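Local atomic coordinates of bifunctional protein PutA (Bdellovibrio bacteriovorus, PDB entry 5UR2), a protein that probably oxidises proline to glutamate in two coupled steps, with a flavin-dependent proline dehydrogenase and an NAD-dependent glutamate semialdehyde dehydrogenase in one chain. Residues G304-Y309 with L416-L421; F34-I39 with K115-G120; F56-P61 with F908-A913; N333-A338 with K445-G450. All blocks are in the same frame, centred on the assembly; numbering follows the deposited sequence.

Contact 1: G304-Y309 with L416-L421. With P5F (N-propargylglycine-modified flavin adenine dinucleotide), chain F.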
# COMPACT_ATOMS: atom_id res chain seq x y z
N GLY B 304 8.80 -44.22 -3.54
CA GLY B 304 7.69 -43.38 -3.96
C GLY B 304 8.02 -42.43 -5.09
O GLY B 304 9.11 -41.86 -5.11
N ALA B 305 7.10 -42.25 -6.03
CA ALA B 305 7.36 -41.51 -7.27
C ALA B 305 6.81 -40.08 -7.29
O ALA B 305 7.06 -39.35 -8.26
CB ALA B 305 6.77 -42.26 -8.48
N TYR B 306 6.06 -39.66 -6.28
CA TYR B 306 5.35 -38.39 -6.38
C TYR B 306 5.78 -37.39 -5.30
O TYR B 306 4.98 -36.59 -4.82
CB TYR B 306 3.83 -38.62 -6.33
CG TYR B 306 3.33 -39.69 -7.30
CD1 TYR B 306 3.03 -39.37 -8.62
CD2 TYR B 306 3.15 -41.01 -6.89
CE1 TYR B 306 2.58 -40.34 -9.51
CE2 TYR B 306 2.71 -41.98 -7.77
CZ TYR B 306 2.41 -41.64 -9.08
OH TYR B 306 1.97 -42.60 -9.97
N TRP B 307 7.07 -37.41 -4.93
CA TRP B 307 7.52 -36.67 -3.75
C TRP B 307 7.30 -35.17 -3.93
O TRP B 307 6.67 -34.52 -3.08
CB TRP B 307 8.99 -36.96 -3.44
CG TRP B 307 9.38 -36.37 -2.11
CD1 TRP B 307 9.27 -36.97 -0.90
CD2 TRP B 307 9.89 -35.05 -1.86
NE1 TRP B 307 9.70 -36.12 0.09
CE2 TRP B 307 10.10 -34.94 -0.47
CE3 TRP B 307 10.21 -33.96 -2.69
CZ2 TRP B 307 10.60 -33.78 0.13
CZ3 TRP B 307 10.71 -32.80 -2.10
CH2 TRP B 307 10.91 -32.73 -0.70
N ASP B 308 7.84 -34.59 -5.01
CA ASP B 308 7.63 -33.16 -5.27
C ASP B 308 6.15 -32.82 -5.36
O ASP B 308 5.69 -31.83 -4.77
CB ASP B 308 8.34 -32.73 -6.55
CG ASP B 308 9.84 -32.80 -6.44
OD1 ASP B 308 10.42 -31.97 -5.71
OD2 ASP B 308 10.44 -33.69 -7.07
N TYR B 309 5.38 -33.62 -6.11
CA TYR B 309 3.94 -33.38 -6.24
C TYR B 309 3.26 -33.34 -4.87
O TYR B 309 2.45 -32.45 -4.59
CB TYR B 309 3.30 -34.44 -7.13
CG TYR B 309 1.78 -34.40 -7.10
CD1 TYR B 309 1.05 -33.54 -7.93
CD2 TYR B 309 1.07 -35.22 -6.23
CE1 TYR B 309 -0.35 -33.52 -7.89
CE2 TYR B 309 -0.33 -35.20 -6.19
CZ TYR B 309 -1.03 -34.36 -7.02
OH TYR B 309 -2.41 -34.34 -6.97
N LEU B 416 10.01 -40.31 -19.48
CA LEU B 416 11.40 -39.86 -19.57
C LEU B 416 11.64 -38.62 -18.72
O LEU B 416 12.76 -38.41 -18.22
CB LEU B 416 11.77 -39.58 -21.03
CG LEU B 416 13.12 -38.91 -21.38
CD1 LEU B 416 14.32 -39.85 -21.13
CD2 LEU B 416 13.18 -38.34 -22.81
N VAL B 417 10.63 -37.75 -18.58
CA VAL B 417 10.79 -36.56 -17.75
C VAL B 417 10.88 -36.95 -16.29
O VAL B 417 11.64 -36.35 -15.52
CB VAL B 417 9.64 -35.56 -18.00
CG1 VAL B 417 9.64 -34.49 -16.91
CG2 VAL B 417 9.79 -34.90 -19.35
N ARG B 418 10.10 -37.96 -15.88
CA ARG B 418 10.16 -38.43 -14.49
C ARG B 418 11.52 -39.07 -14.18
O ARG B 418 12.08 -38.85 -13.10
CB ARG B 418 9.01 -39.40 -14.22
CG ARG B 418 8.71 -39.65 -12.73
CD ARG B 418 7.20 -39.71 -12.43
NE ARG B 418 6.72 -41.07 -12.15
CZ ARG B 418 5.43 -41.44 -12.10
NH1 ARG B 418 4.47 -40.55 -12.31
NH2 ARG B 418 5.11 -42.71 -11.84
N ARG B 419 12.08 -39.84 -15.13
CA ARG B 419 13.43 -40.38 -14.96
C ARG B 419 14.46 -39.26 -14.81
O ARG B 419 15.30 -39.30 -13.91
CB ARG B 419 13.80 -41.28 -16.14
CG ARG B 419 12.72 -42.29 -16.50
CD ARG B 419 12.77 -43.56 -15.67
NE ARG B 419 12.84 -43.34 -14.23
CZ ARG B 419 11.78 -43.08 -13.46
NH1 ARG B 419 10.57 -42.99 -13.98
NH2 ARG B 419 11.96 -42.92 -12.15
N LEU B 420 14.39 -38.24 -15.67
CA LEU B 420 15.30 -37.10 -15.55
C LEU B 420 15.16 -36.42 -14.20
O LEU B 420 16.16 -36.04 -13.58
CB LEU B 420 15.05 -36.09 -16.68
CG LEU B 420 15.67 -36.37 -18.05
CD1 LEU B 420 15.05 -35.47 -19.08
CD2 LEU B 420 17.19 -36.14 -18.01
N LEU B 421 13.93 -36.26 -13.71
CA LEU B 421 13.74 -35.62 -12.41
C LEU B 421 14.37 -36.44 -11.29
O LEU B 421 15.13 -35.90 -10.48
CB LEU B 421 12.25 -35.43 -12.14
CG LEU B 421 11.65 -34.28 -12.95
CD1 LEU B 421 10.14 -34.28 -12.84
CD2 LEU B 421 12.24 -32.96 -12.49
PA P5F F . 16.83 -43.73 -3.71
O1A P5F F . 17.55 -44.57 -2.61
O2A P5F F . 17.56 -42.64 -4.32
O5B P5F F . 15.59 -43.00 -3.25
C5B P5F F . 14.98 -41.91 -3.92
C4B P5F F . 13.58 -41.70 -3.33
O4B P5F F . 13.59 -41.12 -2.04
C3B P5F F . 12.63 -40.82 -4.10
O3B P5F F . 12.08 -41.46 -5.19
C2B P5F F . 11.62 -40.46 -3.09
O2B P5F F . 10.71 -41.50 -2.96
C1B P5F F . 12.43 -40.37 -1.84
N9A P5F F . 12.83 -39.03 -1.49
C8A P5F F . 13.57 -38.13 -2.25
N7A P5F F . 13.74 -37.01 -1.54
C5A P5F F . 13.13 -37.14 -0.29
C6A P5F F . 12.96 -36.31 0.82
N6A P5F F . 13.53 -34.99 0.83
N1A P5F F . 12.28 -36.74 1.89
C2A P5F F . 11.74 -37.97 1.93
N3A P5F F . 11.85 -38.80 0.85
C4A P5F F . 12.53 -38.43 -0.25
N1 P5F F . 6.75 -45.44 -7.19
C2 P5F F . 5.39 -45.25 -6.76
O2 P5F F . 5.11 -44.19 -5.93
N3 P5F F . 4.35 -46.15 -7.17
C4 P5F F . 4.61 -47.26 -8.01
O4 P5F F . 3.55 -48.10 -8.37
C4X P5F F . 6.05 -47.45 -8.48
N5 P5F F . 6.40 -48.47 -9.46
C5X P5F F . 7.83 -48.86 -9.50
C6 P5F F . 8.22 -50.21 -10.02
C7 P5F F . 9.58 -50.61 -9.98
C7M P5F F . 9.96 -51.98 -10.50
C8 P5F F . 10.58 -49.74 -9.44
C8M P5F F . 12.03 -50.14 -9.38
C9 P5F F . 10.21 -48.47 -8.95
C9A P5F F . 8.79 -48.03 -8.99
N10 P5F F . 8.41 -46.72 -8.46
C10 P5F F . 7.04 -46.56 -8.06
C1' P5F F . 9.41 -45.66 -8.15
C2' P5F F . 10.05 -45.85 -6.77
O2' P5F F . 9.10 -45.62 -5.81
C3' P5F F . 11.27 -44.96 -6.50
O3' P5F F . 10.86 -43.65 -6.54
C4' P5F F . 12.42 -45.12 -7.49
O4' P5F F . 12.37 -46.43 -7.96
C5' P5F F . 13.80 -44.72 -6.96
O5' P5F F . 14.04 -45.09 -5.62
P P5F F . 15.43 -45.70 -5.04
O1P P5F F . 15.36 -46.66 -3.80
O2P P5F F . 16.07 -46.25 -6.37
O3P P5F F . 16.40 -44.37 -4.98
C21 P5F F . 5.12 -47.35 -11.44
C22 P5F F . 5.73 -48.03 -10.45
C23 P5F F . 3.62 -47.02 -11.38
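Arg418 reaches from helix 409-423 across to Ala305 and Tyr306, in the loop that follows strand 298-302 of the proline dehydrogenase barrel, a closed (beta/alpha)8 fold with the modified flavin at the ends of its strands. The arginine's CB points at the loop, and CG stands opposite the backbone N (chi1 -163°), which sends the chain off the helix. Bends at chi2 and chi3 then carry CD to 4.2 Å from Ala305 O. NE comes next, 3.9 Å from Ala305 CB, and the methyl lies over one face of the guanidinium. At the tip the two nitrogens part company: NH1 comes within 3.4 Å of Tyr306 CE1, while NH2 sits 3.7 Å from Tyr306 OH. The tyrosine ring and the guanidinium are turned 71° against each other, so they do not stack.

The other side of the loop belongs to the cofactor. Ala305 N donates a hydrogen bond to flavin O2 at 2.8 Å, and Gly304 O takes a hydrogen bond from the adenosine ribose hydroxyl O2B. Trp307, at the start of helix 307-317, lays one face of its indole along the adenine, and its NE1 is bonded to Tyr324 O. The alanine methyl is thus wedged between two partners: the Arg418 guanidinium, and the flavin, whose N1 is 3.4 Å from Ala305 CB.

Contact 2: F34-I39 with K115-G120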
# COMPACT_ATOMS: atom_id res chain seq x y z
N PHE B 34 27.08 -39.54 -23.46
CA PHE B 34 25.79 -39.57 -24.13
C PHE B 34 25.13 -38.20 -24.06
O PHE B 34 25.51 -37.35 -23.25
CB PHE B 34 24.80 -40.56 -23.49
CG PHE B 34 25.32 -41.96 -23.30
CD1 PHE B 34 26.05 -42.30 -22.17
CD2 PHE B 34 25.03 -42.94 -24.23
CE1 PHE B 34 26.51 -43.59 -21.98
CE2 PHE B 34 25.48 -44.23 -24.05
CZ PHE B 34 26.23 -44.56 -22.92
N TRP B 35 24.12 -38.00 -24.91
CA TRP B 35 23.33 -36.78 -24.83
C TRP B 35 22.57 -36.71 -23.50
O TRP B 35 22.45 -35.64 -22.90
CB TRP B 35 22.36 -36.69 -26.01
N TYR B 36 22.06 -37.86 -23.02
CA TYR B 36 21.29 -37.90 -21.78
C TYR B 36 22.12 -37.44 -20.58
O TYR B 36 21.67 -36.62 -19.77
CB TYR B 36 20.76 -39.32 -21.54
CG TYR B 36 19.91 -39.48 -20.30
CD1 TYR B 36 18.57 -39.09 -20.28
CD2 TYR B 36 20.45 -40.01 -19.12
CE1 TYR B 36 17.79 -39.24 -19.14
CE2 TYR B 36 19.68 -40.16 -17.97
CZ TYR B 36 18.35 -39.77 -17.98
OH TYR B 36 17.57 -39.91 -16.85
N GLY B 37 23.35 -37.95 -20.47
CA GLY B 37 24.20 -37.57 -19.35
C GLY B 37 24.65 -36.12 -19.40
O GLY B 37 24.74 -35.45 -18.37
N SER B 38 24.93 -35.60 -20.60
CA SER B 38 25.32 -34.20 -20.73
C SER B 38 24.16 -33.27 -20.38
O SER B 38 24.35 -32.24 -19.73
CB SER B 38 25.85 -33.92 -22.13
OG SER B 38 26.49 -32.65 -22.17
N ILE B 39 22.94 -33.63 -20.81
CA ILE B 39 21.75 -32.90 -20.38
C ILE B 39 21.69 -32.84 -18.86
O ILE B 39 21.40 -31.79 -18.27
CB ILE B 39 20.48 -33.55 -20.97
CG1 ILE B 39 20.43 -33.33 -22.48
CG2 ILE B 39 19.23 -33.03 -20.26
CD1 ILE B 39 20.37 -31.89 -22.89
N LYS B 115 13.85 -44.28 -25.61
CA LYS B 115 13.96 -45.72 -25.83
C LYS B 115 14.89 -46.38 -24.82
O LYS B 115 14.85 -47.61 -24.67
CB LYS B 115 14.41 -46.02 -27.27
N MET B 116 15.74 -45.60 -24.14
CA MET B 116 16.53 -46.18 -23.05
C MET B 116 15.63 -46.74 -21.96
O MET B 116 15.99 -47.72 -21.31
CB MET B 116 17.46 -45.13 -22.46
CG MET B 116 18.56 -44.62 -23.35
SD MET B 116 19.28 -43.14 -22.62
CE MET B 116 20.06 -43.81 -21.17
N PHE B 117 14.45 -46.14 -21.74
CA PHE B 117 13.62 -46.47 -20.59
C PHE B 117 12.30 -47.12 -20.96
O PHE B 117 11.57 -47.57 -20.07
CB PHE B 117 13.33 -45.22 -19.75
CG PHE B 117 14.57 -44.47 -19.32
CD1 PHE B 117 15.48 -45.03 -18.44
CD2 PHE B 117 14.82 -43.19 -19.81
CE1 PHE B 117 16.62 -44.35 -18.06
CE2 PHE B 117 15.96 -42.49 -19.42
CZ PHE B 117 16.85 -43.06 -18.55
N ILE B 118 11.97 -47.21 -22.24
CA ILE B 118 10.71 -47.79 -22.70
C ILE B 118 11.04 -48.98 -23.58
O ILE B 118 11.77 -48.84 -24.57
CB ILE B 118 9.86 -46.76 -23.45
CG1 ILE B 118 9.44 -45.66 -22.48
CG2 ILE B 118 8.63 -47.40 -24.09
CD1 ILE B 118 9.33 -44.32 -23.12
N THR B 119 10.52 -50.16 -23.22
CA THR B 119 10.93 -51.37 -23.92
C THR B 119 10.40 -51.40 -25.34
O THR B 119 10.99 -52.05 -26.21
CB THR B 119 10.47 -52.62 -23.15
OG1 THR B 119 9.04 -52.68 -23.17
CG2 THR B 119 10.95 -52.55 -21.71
N GLY B 120 9.28 -50.72 -25.59
CA GLY B 120 8.70 -50.68 -26.92
C GLY B 120 7.46 -49.81 -26.93
O GLY B 120 6.86 -49.54 -25.88
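Tyr36 takes the edge of Phe117 on its ring, in an offset edge-to-face aromatic pair. The centroids are 5.4 Å apart and the planes make 63°. Phe117 leads with its far corner: CZ is 3.7 Å from Tyr36 CZ, and CE2 approaches Tyr36 CE1 at the same distance. The two side chains run nearly at right angles to each other.

Met116, next door in the chain, adds a Met-aromatic contact. Its SD stands 5.0 Å from the centroid of the Tyr36 ring, 32° off the ring normal, and also packs against Tyr36 CB. Met116 CB in turn sits above the centre of the Phe117 ring, so that Met116 packs on both rings.

One shell out, torsion and hydrogen bonding set the tyrosine. CG lies opposite the backbone N (chi1 -178°), which throws the ring off the first turn of helix 35-45 toward the 115-120 segment. The phenol oxygen is hydrogen-bonded to Asn423 ND2, which fixes the far end of the ring. Leu420 packs on Tyr36 as well, and Phe117 rests on Tyr415, Leu416 and Arg419, so helix 409-423 underlies both rings. Beyond Phe117 the chain is tied to the barrel: Thr119 OG1 is hydrogen-bonded to Pro405 O near the end of strand 400-406, and Gly120 pairs through its backbone with Gly407.

The result is a small aromatic and sulfur cluster joining an N-terminal helix, the segment leading into helix 123-135, and the last helix of the proline dehydrogenase barrel.

Contact 3: F56-P61 with F908-A913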
# COMPACT_ATOMS: atom_id res chain seq x y z
N PHE B 56 11.05 -28.35 -22.37
CA PHE B 56 11.19 -28.58 -23.80
C PHE B 56 10.97 -30.05 -24.13
O PHE B 56 10.20 -30.39 -25.03
CB PHE B 56 12.57 -28.15 -24.28
CG PHE B 56 12.76 -28.35 -25.75
CD1 PHE B 56 12.31 -27.41 -26.65
CD2 PHE B 56 13.34 -29.51 -26.24
CE1 PHE B 56 12.46 -27.59 -28.01
CE2 PHE B 56 13.49 -29.70 -27.60
CZ PHE B 56 13.05 -28.74 -28.48
N VAL B 57 11.62 -30.93 -23.37
CA VAL B 57 11.44 -32.36 -23.60
C VAL B 57 9.97 -32.73 -23.45
O VAL B 57 9.44 -33.53 -24.23
CB VAL B 57 12.34 -33.17 -22.64
CG1 VAL B 57 12.01 -34.66 -22.70
CG2 VAL B 57 13.79 -32.95 -23.01
N ASP B 58 9.30 -32.13 -22.47
CA ASP B 58 7.88 -32.42 -22.21
C ASP B 58 7.02 -32.11 -23.43
O ASP B 58 6.16 -32.92 -23.82
CB ASP B 58 7.40 -31.60 -21.01
CG ASP B 58 5.92 -31.79 -20.72
OD1 ASP B 58 5.49 -32.95 -20.64
OD2 ASP B 58 5.19 -30.78 -20.56
N VAL B 59 7.22 -30.95 -24.05
CA VAL B 59 6.31 -30.50 -25.11
C VAL B 59 6.66 -31.10 -26.47
O VAL B 59 5.78 -31.20 -27.33
CB VAL B 59 6.28 -28.96 -25.19
CG1 VAL B 59 7.63 -28.42 -25.64
CG2 VAL B 59 5.15 -28.47 -26.09
N LEU B 60 7.90 -31.55 -26.66
CA LEU B 60 8.38 -31.96 -27.99
C LEU B 60 7.45 -32.91 -28.74
O LEU B 60 7.17 -32.65 -29.92
CB LEU B 60 9.78 -32.57 -27.87
CG LEU B 60 10.40 -32.93 -29.22
CD1 LEU B 60 10.55 -31.69 -30.12
CD2 LEU B 60 11.73 -33.63 -29.03
N PRO B 61 6.94 -34.01 -28.16
CA PRO B 61 6.12 -34.93 -28.97
C PRO B 61 4.77 -34.36 -29.39
O PRO B 61 4.10 -34.97 -30.22
CB PRO B 61 5.95 -36.15 -28.05
CG PRO B 61 6.06 -35.60 -26.69
CD PRO B 61 7.06 -34.47 -26.76
N PHE B 908 -3.86 -22.32 -22.35
CA PHE B 908 -3.04 -23.51 -22.19
C PHE B 908 -2.02 -23.51 -23.32
O PHE B 908 -2.39 -23.56 -24.50
CB PHE B 908 -3.89 -24.79 -22.20
CG PHE B 908 -4.65 -25.01 -20.93
CD1 PHE B 908 -5.89 -24.42 -20.74
CD2 PHE B 908 -4.11 -25.77 -19.90
CE1 PHE B 908 -6.60 -24.61 -19.55
CE2 PHE B 908 -4.81 -25.95 -18.71
CZ PHE B 908 -6.05 -25.38 -18.53
N SER B 909 -0.75 -23.43 -22.96
CA SER B 909 0.29 -23.33 -23.96
C SER B 909 1.60 -23.75 -23.34
O SER B 909 1.81 -23.58 -22.13
CB SER B 909 0.40 -21.91 -24.53
OG SER B 909 1.48 -21.82 -25.45
N ARG B 910 2.48 -24.29 -24.17
CA ARG B 910 3.82 -24.61 -23.72
C ARG B 910 4.85 -23.89 -24.58
O ARG B 910 5.97 -24.37 -24.76
CB ARG B 910 4.02 -26.12 -23.69
CG ARG B 910 3.19 -26.72 -22.54
CD ARG B 910 3.31 -28.21 -22.43
NE ARG B 910 2.65 -28.89 -23.53
CZ ARG B 910 2.67 -30.21 -23.70
NH1 ARG B 910 3.31 -30.97 -22.82
NH2 ARG B 910 2.05 -30.76 -24.74
N SER B 911 4.47 -22.72 -25.08
CA SER B 911 5.34 -21.80 -25.77
C SER B 911 5.59 -20.60 -24.88
O SER B 911 4.64 -19.84 -24.59
CB SER B 911 4.72 -21.35 -27.09
OG SER B 911 5.33 -20.15 -27.53
N PRO B 912 6.82 -20.37 -24.44
CA PRO B 912 7.11 -19.16 -23.65
C PRO B 912 6.71 -17.86 -24.33
O PRO B 912 6.17 -16.97 -23.67
CB PRO B 912 8.62 -19.25 -23.42
CG PRO B 912 8.90 -20.76 -23.45
CD PRO B 912 7.97 -21.30 -24.51
N ALA B 913 6.94 -17.73 -25.64
CA ALA B 913 6.62 -16.47 -26.31
C ALA B 913 5.11 -16.28 -26.47
O ALA B 913 4.61 -15.16 -26.37
CB ALA B 913 7.30 -16.41 -27.68
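The Arg910 guanidinium has Val59 CG2 over one face, 3.5 Å above its plane though not over its centre, while the carboxylate of Asp58 stands at its edge. The carboxylate is not coplanar with it: the two planes are 68° apart. Arg910 NH1 donates to Asp58 OD2 at 2.9 Å in a salt bridge whose hydrogen bond is weak, with an N-H...O angle of 146°. The contact spans a domain junction, joining helix 47-59 of the N-terminal region to the aldehyde dehydrogenase part, where Arg910 lies between strand 901-908 and helix 912-921.

Val59 and the arginine chain run antiparallel alongside each other, with Val59 CG2 3.5 Å from Arg910 CB and 3.6 Å from Arg910 NE. The one bend of the arginine chain, at chi3 (-70°), folds the guanidinium over that methyl. More bonds hold the group: NE donates to Asp758 O, and NH2 reaches Ser62 OG weakly. Asp58 is shared too: through OD1 it makes a salt bridge to Arg977 of the second subunit, so one buried carboxylate pairs with an arginine of the aldehyde dehydrogenase part and with one of the second subunit. These two partners would be expected to favour its charged form.

The backbone that presents Arg910 is shaped by its serine neighbours. Ser911 OG caps Asn914 N at the start of helix 912-921, and Ser909 OG closes an ST turn by accepting from Ser911 N at 3.1 Å.

Contact 4: N333-A338 with K445-G450; sequences NYELCA and KDPAQG
Glu335 OE1 is gripped by a salt bridge from Arg358 NH2 and a hydrogen bond with Tyr366 OH, both on helix 357-369, and the carboxylate they hold is the group that meets Pro447. OE2 is 3.8 Å from Pro447 CG, and CD of the proline ring lies equally near it. The two side chains come from opposite directions. Glu335 CG sits opposite its own carbonyl carbon (chi1 -68°), and the chain runs out straight from there to the proline.

Helix 327-343, which carries Glu335, is one of the outer helices of the proline dehydrogenase barrel, next to helix 357-369; the 445-450 segment packs on them, after helix 440-444. Asp446 OD1 helps shape this segment. It accepts from Ala448 N at 2.9 Å in an Asx turn, with the N-H arriving well above the carboxylate plane (63° out of it), and the bond from Gln449 N to Asp446 O closes a type I beta turn from Asp446 to Gln449.

Two acids approach here, Glu335 OE1 and Asp446 OD1 being 4.5 Å apart. Arg358 NH2, which also makes a long, weak ion pair with Asp446 OD1, would be expected to ease their repulsion.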
# COMPACT_ATOMS: atom_id res chain seq x y z
N ASN B 333 12.49 -45.95 6.98
CA ASN B 333 11.17 -46.56 6.98
C ASN B 333 11.10 -47.73 6.00
O ASN B 333 10.44 -48.74 6.26
CB ASN B 333 10.11 -45.51 6.65
CG ASN B 333 8.71 -46.02 6.87
OD1 ASN B 333 8.32 -46.28 8.01
ND2 ASN B 333 7.95 -46.18 5.79
N TYR B 334 11.78 -47.61 4.85
CA TYR B 334 11.84 -48.73 3.91
C TYR B 334 12.42 -49.96 4.59
O TYR B 334 11.85 -51.05 4.51
CB TYR B 334 12.69 -48.35 2.68
CG TYR B 334 12.60 -49.34 1.53
CD1 TYR B 334 13.22 -50.58 1.59
CD2 TYR B 334 11.91 -49.00 0.37
CE1 TYR B 334 13.13 -51.49 0.53
CE2 TYR B 334 11.82 -49.88 -0.69
CZ TYR B 334 12.43 -51.13 -0.61
OH TYR B 334 12.31 -51.99 -1.68
N GLU B 335 13.55 -49.79 5.27
CA GLU B 335 14.19 -50.94 5.91
C GLU B 335 13.31 -51.51 7.02
O GLU B 335 13.20 -52.73 7.16
CB GLU B 335 15.59 -50.55 6.40
CG GLU B 335 16.54 -50.28 5.23
CD GLU B 335 18.00 -49.98 5.62
OE1 GLU B 335 18.42 -50.29 6.75
OE2 GLU B 335 18.72 -49.44 4.76
N LEU B 336 12.64 -50.64 7.77
CA LEU B 336 11.72 -51.12 8.81
C LEU B 336 10.58 -51.93 8.20
O LEU B 336 10.23 -53.01 8.69
CB LEU B 336 11.18 -49.91 9.60
CG LEU B 336 10.12 -50.18 10.66
CD1 LEU B 336 10.78 -50.83 11.91
CD2 LEU B 336 9.34 -48.93 11.05
N CYS B 337 9.97 -51.41 7.12
CA CYS B 337 8.92 -52.15 6.43
C CYS B 337 9.44 -53.47 5.86
O CYS B 337 8.77 -54.51 5.97
CB CYS B 337 8.32 -51.30 5.31
SG CYS B 337 7.32 -49.92 5.91
N ALA B 338 10.63 -53.44 5.25
CA ALA B 338 11.19 -54.65 4.66
C ALA B 338 11.40 -55.73 5.71
O ALA B 338 11.05 -56.89 5.50
CB ALA B 338 12.49 -54.31 3.93
N LYS B 445 25.86 -45.94 4.91
CA LYS B 445 25.59 -45.74 6.32
C LYS B 445 24.13 -46.01 6.65
O LYS B 445 23.24 -45.95 5.79
CB LYS B 445 25.95 -44.32 6.75
CG LYS B 445 24.83 -43.31 6.50
CD LYS B 445 25.17 -41.93 7.05
CE LYS B 445 23.95 -41.01 7.07
NZ LYS B 445 23.45 -40.70 5.70
N ASP B 446 23.89 -46.30 7.92
CA ASP B 446 22.55 -46.61 8.39
C ASP B 446 21.68 -45.36 8.32
O ASP B 446 21.97 -44.38 9.01
CB ASP B 446 22.64 -47.17 9.82
CG ASP B 446 21.29 -47.55 10.41
OD1 ASP B 446 20.25 -47.44 9.71
OD2 ASP B 446 21.27 -47.99 11.58
N PRO B 447 20.60 -45.35 7.52
CA PRO B 447 19.75 -44.15 7.46
C PRO B 447 19.12 -43.80 8.80
O PRO B 447 18.78 -42.62 9.02
CB PRO B 447 18.67 -44.54 6.44
CG PRO B 447 18.65 -46.05 6.48
CD PRO B 447 20.07 -46.45 6.70
N ALA B 448 18.97 -44.79 9.69
CA ALA B 448 18.43 -44.55 11.02
C ALA B 448 19.43 -43.85 11.94
O ALA B 448 19.01 -43.29 12.96
CB ALA B 448 17.98 -45.86 11.66
N GLN B 449 20.72 -43.84 11.60
CA GLN B 449 21.72 -43.26 12.50
C GLN B 449 21.56 -41.75 12.56
O GLN B 449 21.59 -41.06 11.54
CB GLN B 449 23.13 -43.62 12.04
CG GLN B 449 24.22 -42.80 12.74
CD GLN B 449 25.64 -43.23 12.37
OE1 GLN B 449 26.06 -43.15 11.22
NE2 GLN B 449 26.38 -43.68 13.37
N GLY B 450 21.39 -41.22 13.78
CA GLY B 450 21.18 -39.80 13.94
C GLY B 450 19.93 -39.28 13.27
O GLY B 450 19.84 -38.08 13.01

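Along the chain the order is 34-39, 56-61, 115-120, 304-309, 333-338, 416-421, 445-450 and 908-913, so contact 3 spans contacts 1 and 4, while contact 2 closes before either opens. Contacts 2 and 3 both lie against helix 409-423 of contact 1 without touching each other. Contact 1, centred about 16 Å from contact 2 and 18 Å from contact 3, touches the former through Leu416, Arg419 and Leu420, the latter through Leu416 and Val417. Contact 4, on helix 327-343, touches none; its centre is about 22 Å from contact 1 and 40 Å from contact 3. Helix 47-59 thus bridges the barrel and the aldehyde dehydrogenase part, and contacts 1 and 3 both touch the second subunit.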